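Local coordinates for protein extracellular serine protease (Aeromonas sobria, PDB 3WQB) that cleaves host plasma proteins after paired basic residues, one of them lysine, as a secreted calcium-binding serine protease of the furin-like subtilisin family, at residues A[117-122]-A[293-298]. The protein carries 1 engineered substitution. Sequence-based numbering, arbitrary orientation.
With CA (calcium ion), chain E.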
ATOM      1  N   THR A 117     -12.821 -10.498   5.638  1.00 10.25           N
ATOM      2  CA  THR A 117     -13.174 -11.127   6.900  1.00 10.46           C
ATOM      3  C   THR A 117     -11.913 -11.583   7.635  1.00 10.19           C
ATOM      4  O   THR A 117     -11.791 -11.416   8.854  1.00 10.90           O
ATOM      5  CB  THR A 117     -14.172 -12.269   6.652  1.00 10.18           C
ATOM      6  OG1 THR A 117     -15.350 -11.714   6.053  1.00 10.82           O
ATOM      7  CG2 THR A 117     -14.550 -12.992   7.940  1.00 11.04           C
ATOM      8  N   SER A 118     -10.959 -12.124   6.883  1.00  9.81           N
ATOM      9  CA  SER A 118      -9.667 -12.511   7.458  1.00 10.08           C
ATOM     10  C   SER A 118      -8.891 -11.298   7.993  1.00  9.87           C
ATOM     11  O   SER A 118      -8.345 -11.336   9.092  1.00 10.22           O
ATOM     12  CB  SER A 118      -8.839 -13.285   6.430  1.00 10.38           C
ATOM     13  OG  SER A 118      -9.465 -14.507   6.063  1.00 11.09           O
ATOM     14  N   VAL A 119      -8.847 -10.233   7.198  1.00  9.42           N
ATOM     15  CA  VAL A 119      -8.273  -8.948   7.621  1.00  9.58           C
ATOM     16  C   VAL A 119      -8.904  -8.466   8.930  1.00  9.73           C
ATOM     17  O   VAL A 119      -8.198  -8.106   9.883  1.00 10.17           O
ATOM     18  CB  VAL A 119      -8.458  -7.886   6.495  1.00  9.20           C
ATOM     19  CG1 VAL A 119      -8.209  -6.465   6.990  1.00  9.65           C
ATOM     20  CG2 VAL A 119      -7.542  -8.194   5.324  1.00 10.11           C
ATOM     21  N   SER A 120     -10.239  -8.472   8.969  1.00  9.89           N
ATOM     22  CA  SER A 120     -10.973  -7.971  10.114  1.00 10.23           C
ATOM     23  C   SER A 120     -10.641  -8.698  11.410  1.00 10.31           C
ATOM     24  O   SER A 120     -10.499  -8.063  12.454  1.00 10.45           O
ATOM     25  CB  SER A 120     -12.481  -7.992   9.848  1.00 10.13           C
ATOM     26  OG  SER A 120     -12.783  -7.121   8.771  1.00 11.54           O
ATOM     27  N   GLY A 121     -10.483 -10.017  11.334  1.00 10.35           N
ATOM     28  CA  GLY A 121     -10.155 -10.814  12.508  1.00 10.34           C
ATOM     29  C   GLY A 121      -8.776 -10.523  13.073  1.00  9.94           C
ATOM     30  O   GLY A 121      -8.584 -10.546  14.287  1.00 10.38           O
ATOM     31  N   ILE A 122      -7.806 -10.272  12.195  1.00  9.69           N
ATOM     32  CA  ILE A 122      -6.476  -9.888  12.644  1.00  9.33           C
ATOM     33  C   ILE A 122      -6.583  -8.626  13.512  1.00  9.65           C
ATOM     34  O   ILE A 122      -5.946  -8.527  14.566  1.00 10.44           O
ATOM     35  CB  ILE A 122      -5.525  -9.696  11.453  1.00  9.27           C
ATOM     36  CG1 ILE A 122      -5.241 -11.051  10.795  1.00  9.12           C
ATOM     37  CG2 ILE A 122      -4.231  -8.989  11.881  1.00  9.60           C
ATOM     38  CD1 ILE A 122      -4.629 -10.932   9.414  1.00 10.63           C
ATOM     39  N   MET A 293      -1.253 -16.405   8.939  1.00 10.81           N
ATOM     40  CA  MET A 293      -2.035 -15.697   9.952  1.00 10.65           C
ATOM     41  C   MET A 293      -3.313 -16.462  10.281  1.00 10.90           C
ATOM     42  O   MET A 293      -4.226 -16.562   9.449  1.00 12.25           O
ATOM     43  CB  MET A 293      -2.380 -14.285   9.469  1.00 10.95           C
ATOM     44  CG  MET A 293      -1.206 -13.468   8.931  1.00 10.29           C
ATOM     45  SD  MET A 293       0.000 -12.938  10.167  1.00 11.12           S
ATOM     46  CE  MET A 293      -0.893 -11.566  10.868  1.00 10.54           C
ATOM     47  N   VAL A 294      -3.377 -16.991  11.500  1.00 10.68           N
ATOM     48  CA  VAL A 294      -4.598 -17.629  11.987  1.00 10.34           C
ATOM     49  C   VAL A 294      -5.611 -16.545  12.342  1.00 10.23           C
ATOM     50  O   VAL A 294      -5.329 -15.641  13.134  1.00 10.67           O
ATOM     51  CB  VAL A 294      -4.317 -18.553  13.189  1.00 10.17           C
ATOM     52  CG1 VAL A 294      -5.627 -19.056  13.803  1.00 11.51           C
ATOM     53  CG2 VAL A 294      -3.426 -19.715  12.740  1.00 11.37           C
ATOM     54  N   THR A 295      -6.791 -16.632  11.737  1.00  9.85           N
ATOM     55  CA  THR A 295      -7.763 -15.554  11.825  1.00 10.35           C
ATOM     56  C   THR A 295      -9.184 -16.051  11.540  1.00 10.43           C
ATOM     57  O   THR A 295      -9.404 -17.247  11.330  1.00 11.27           O
ATOM     58  CB  THR A 295      -7.380 -14.409  10.845  1.00 10.23           C
ATOM     59  OG1 THR A 295      -8.216 -13.269  11.076  1.00 10.45           O
ATOM     60  CG2 THR A 295      -7.485 -14.854   9.390  1.00 11.69           C
ATOM     61  N   THR A 296     -10.133 -15.127  11.534  1.00  9.97           N
ATOM     62  CA  THR A 296     -11.514 -15.423  11.219  1.00 10.61           C
ATOM     63  C   THR A 296     -11.715 -15.644   9.721  1.00 11.01           C
ATOM     64  O   THR A 296     -11.296 -14.835   8.891  1.00 12.32           O
ATOM     65  CB  THR A 296     -12.422 -14.277  11.686  1.00  9.90           C
ATOM     66  OG1 THR A 296     -11.895 -13.031  11.212  1.00 11.08           O
ATOM     67  CG2 THR A 296     -12.480 -14.216  13.208  1.00 11.58           C
ATOM     68  N   ASP A 297     -12.387 -16.742   9.391  1.00 11.21           N
ATOM     69  CA  ASP A 297     -12.740 -17.089   8.024  1.00 11.32           C
ATOM     70  C   ASP A 297     -14.202 -16.758   7.776  1.00 11.57           C
ATOM     71  O   ASP A 297     -14.939 -16.460   8.716  1.00 12.45           O
ATOM     72  CB  ASP A 297     -12.529 -18.593   7.838  1.00 11.31           C
ATOM     73  CG  ASP A 297     -12.491 -19.002   6.383  1.00 11.06           C
ATOM     74  OD1 ASP A 297     -11.890 -18.257   5.578  1.00 12.05           O
ATOM     75  OD2 ASP A 297     -13.068 -20.061   6.046  1.00 10.71           O
ATOM     76  N   LEU A 298     -14.633 -16.807   6.516  1.00 11.41           N
ATOM     77  CA  LEU A 298     -16.070 -16.838   6.262  1.00 11.70           C
ATOM     78  C   LEU A 298     -16.672 -18.030   7.012  1.00 12.32           C
ATOM     79  O   LEU A 298     -16.100 -19.122   6.989  1.00 12.83           O
ATOM     80  CB  LEU A 298     -16.379 -16.948   4.775  1.00 12.13           C
ATOM     81  CG  LEU A 298     -15.872 -15.820   3.876  1.00 11.13           C
ATOM     82  CD1 LEU A 298     -16.340 -16.030   2.445  1.00 12.32           C
ATOM     83  CD2 LEU A 298     -16.331 -14.473   4.389  1.00 12.09           C
TER
HETATM   84 CA    CA E 903     -15.148 -21.260   6.390  1.00 15.66          CA
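Thr-295 lays its side chain against Ser-118, its CG2 methyl 3.6 Å from Ser-118 CB, and sends its hydroxyl to the backbone of the same residue. Segment 117-122 lies on the helix of the subtilisin fold that begins with His-115, the predicted charge-relay histidine, and strand 293-296 crosses it almost at right angles, the short axes 6.0 Å apart. Thr-295 OG1 donates a hydrogen bond of 2.8 Å to Ser-118 O, in the carbonyl plane and on a lone pair, a direction set by chi1 of -171°, which turns OG1 away from the backbone N. Thr-296 OG1 donates to Thr-117 O, one residue earlier in the helix, but this hydroxyl sits above the carbonyl plane, 41° out of it. Gly-121 N reaches that oxygen from the opposite face, so two donors grip it. Both threonine hydroxyls lie against the bare CA of Gly-121, 3.1 Å from Thr-296 OG1. At one flank Ile-122 CD1 packs against Met-293 CB at 4.0 Å, the two side chains crossing at about a right angle, and Met-332 of strand 331-332 covers Ile-122 and Thr-295. At the other, Leu-298 CD2 touches Thr-117 OG1, which is hydrogen-bonded to Ala-82. Immediately beyond the strand, Asp-297 OD2 and Leu-298 O bind a calcium ion whose coordination is completed by the backbone oxygens of Gly-300, Met-303, Asn-306 and Cys-326, while Asp-297 OD1 accepts from Tyr-305 N. Back at the crossing, Ser-118 CA makes a CA-H...O contact of 3.2 Å with Thr-296 O.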